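Local coordinates for thioredoxin family protein (Pseudomonas aeruginosa, PDB 1Z6N) that is of unknown function but belongs to the thioredoxin family, with a possible thioredoxin-type CxxC motif, and binds a magnesium ion in the crystal, at residues P131-D136 / L151-G156. Residues are numbered along the deposited sequence; the frame is centred on the assembly and turned at random.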
loop_
_atom_site.group_PDB
_atom_site.type_symbol
_atom_site.label_atom_id
_atom_site.label_comp_id
_atom_site.label_asym_id
_atom_site.label_seq_id
_atom_site.Cartn_x
_atom_site.Cartn_y
_atom_site.Cartn_z
ATOM N N PRO A 131 -2.708 2.599 -8.499
ATOM C CA PRO A 131 -1.487 3.212 -9.037
ATOM C C PRO A 131 -1.772 4.267 -10.098
ATOM O O PRO A 131 -2.797 4.213 -10.781
ATOM C CB PRO A 131 -0.699 2.032 -9.629
ATOM C CG PRO A 131 -1.303 0.798 -9.001
ATOM C CD PRO A 131 -2.737 1.135 -8.704
ATOM N N GLN A 132 -0.840 5.201 -10.241
ATOM C CA GLN A 132 -0.976 6.294 -11.209
ATOM C C GLN A 132 -1.224 5.779 -12.633
ATOM O O GLN A 132 -1.977 6.393 -13.405
ATOM C CB GLN A 132 0.259 7.211 -11.173
ATOM C CG GLN A 132 0.067 8.538 -11.946
ATOM C CD GLN A 132 -1.092 9.337 -11.375
ATOM O OE1 GLN A 132 -1.109 9.665 -10.183
ATOM N NE2 GLN A 132 -2.065 9.653 -12.224
ATOM N N ALA A 133 -0.582 4.669 -12.999
ATOM C CA ALA A 133 -0.727 4.138 -14.367
ATOM C C ALA A 133 -2.153 3.641 -14.605
ATOM O O ALA A 133 -2.655 3.685 -15.729
ATOM C CB ALA A 133 0.286 3.017 -14.654
ATOM N N VAL A 134 -2.802 3.200 -13.523
ATOM C CA VAL A 134 -4.199 2.752 -13.586
ATOM C C VAL A 134 -5.148 3.952 -13.646
ATOM O O VAL A 134 -6.056 3.984 -14.470
ATOM C CB VAL A 134 -4.553 1.793 -12.439
ATOM C CG1 VAL A 134 -6.012 1.375 -12.544
ATOM C CG2 VAL A 134 -3.654 0.571 -12.516
ATOM N N LEU A 135 -4.918 4.941 -12.783
ATOM C CA LEU A 135 -5.641 6.209 -12.876
ATOM C C LEU A 135 -5.540 6.770 -14.287
ATOM O O LEU A 135 -6.552 7.169 -14.881
ATOM C CB LEU A 135 -5.121 7.233 -11.858
ATOM C CG LEU A 135 -5.171 6.777 -10.397
ATOM C CD1 LEU A 135 -4.660 7.872 -9.467
ATOM C CD2 LEU A 135 -6.580 6.328 -9.996
ATOM N N ASP A 136 -4.319 6.787 -14.829
ATOM C CA ASP A 136 -4.072 7.306 -16.181
ATOM C C ASP A 136 -4.797 6.510 -17.272
ATOM O O ASP A 136 -5.334 7.094 -18.216
ATOM C CB ASP A 136 -2.568 7.325 -16.494
ATOM C CG ASP A 136 -1.810 8.396 -15.728
ATOM O OD1 ASP A 136 -2.428 9.132 -14.924
ATOM O OD2 ASP A 136 -0.582 8.528 -15.978
ATOM N N LEU A 151 0.491 -4.739 -10.392
ATOM C CA LEU A 151 1.030 -4.920 -9.042
ATOM C C LEU A 151 2.374 -4.240 -8.849
ATOM O O LEU A 151 2.589 -3.571 -7.838
ATOM C CB LEU A 151 1.156 -6.401 -8.675
ATOM C CG LEU A 151 -0.113 -7.140 -8.276
ATOM C CD1 LEU A 151 -0.541 -6.866 -6.869
ATOM C CD2 LEU A 151 -1.240 -6.843 -9.197
ATOM N N GLU A 152 3.278 -4.394 -9.816
ATOM C CA GLU A 152 4.591 -3.774 -9.702
ATOM C C GLU A 152 4.477 -2.239 -9.596
ATOM O O GLU A 152 5.294 -1.593 -8.931
ATOM C CB GLU A 152 5.464 -4.144 -10.895
ATOM C CG GLU A 152 4.977 -3.559 -12.201
ATOM C CD GLU A 152 5.706 -4.116 -13.402
ATOM O OE1 GLU A 152 5.880 -5.355 -13.479
ATOM O OE2 GLU A 152 6.092 -3.310 -14.273
ATOM N N HIS A 153 3.454 -1.680 -10.245
ATOM C CA HIS A 153 3.260 -0.221 -10.277
ATOM C C HIS A 153 2.917 0.368 -8.910
ATOM O O HIS A 153 3.280 1.527 -8.627
ATOM C CB HIS A 153 2.174 0.173 -11.286
ATOM C CG HIS A 153 2.443 -0.293 -12.682
ATOM N ND1 HIS A 153 2.379 -1.621 -13.046
ATOM C CD2 HIS A 153 2.757 0.392 -13.807
ATOM C CE1 HIS A 153 2.653 -1.736 -14.333
ATOM N NE2 HIS A 153 2.881 -0.528 -14.821
ATOM N N ALA A 154 2.225 -0.405 -8.068
ATOM C CA ALA A 154 1.933 0.063 -6.716
ATOM C C ALA A 154 3.255 0.253 -5.969
ATOM O O ALA A 154 3.450 1.259 -5.273
ATOM C CB ALA A 154 1.026 -0.942 -5.980
ATOM N N ILE A 155 4.168 -0.701 -6.144
ATOM C CA ILE A 155 5.492 -0.631 -5.536
ATOM C C ILE A 155 6.276 0.556 -6.086
ATOM O O ILE A 155 6.868 1.324 -5.316
ATOM C CB ILE A 155 6.288 -1.940 -5.742
ATOM C CG1 ILE A 155 5.549 -3.128 -5.087
ATOM C CG2 ILE A 155 7.698 -1.804 -5.180
ATOM C CD1 ILE A 155 6.134 -4.505 -5.463
ATOM N N GLY A 156 6.278 0.699 -7.415
ATOM C CA GLY A 156 6.982 1.810 -8.086
ATOM C C GLY A 156 6.494 3.170 -7.620
ATOM O O GLY A 156 7.302 4.074 -7.386
#
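Pro131 and Ala154 bring the two backbones closest, their CA atoms 5.2 Å apart, where the start of helix 132-137 meets the first turns of helix 151-164. No hydrogen bond joins the segments. Pro131 occupies the N-cap position, where the missing backbone N-H of proline costs the helix no hydrogen bond; its carbonyl O accepts the amide of Leu135 at 3.0 Å from O to N and opens the helix. With CB directed at the neighbouring helix, the ring lies against the backbone between two residues: Pro131 CB meets His153 CB at 3.8 Å, while Pro131 CG sits 3.8 Å from Ala154 N and 4.2 Å from Ala154 CB. The small methyl of Ala154 lets the ring come this near, and both side chains also touch Asn72 of helix 67-82.

Two residues further on, the methyl of Ala133 approaches the imidazole obliquely, 3.7 Å from His153 CD2. The His153 chi1 of -57° sets CG beside the backbone N and carries the ring past Pro131 to Ala133. The ring of Tyr150 also meets the imidazole, the two planes inclined at about 55°, and touches Ala133. On the outer side of its helix, Gln132 NE2 donates to Asp136 OD1 at 2.8 Å, a nearly straight bond lying in the amide plane but arriving above the carboxylate plane.

The contact across the helices is therefore small and van der Waals in kind, made by carbon atoms except where Pro131 CG lies against the backbone N of Ala154. Beyond it, Asp157 accepts a hydrogen bond from the Gln132 backbone N, adding a polar tie between the helices; its carboxylate probably also interacts favourably with the positive end of the helix 132-137 dipole.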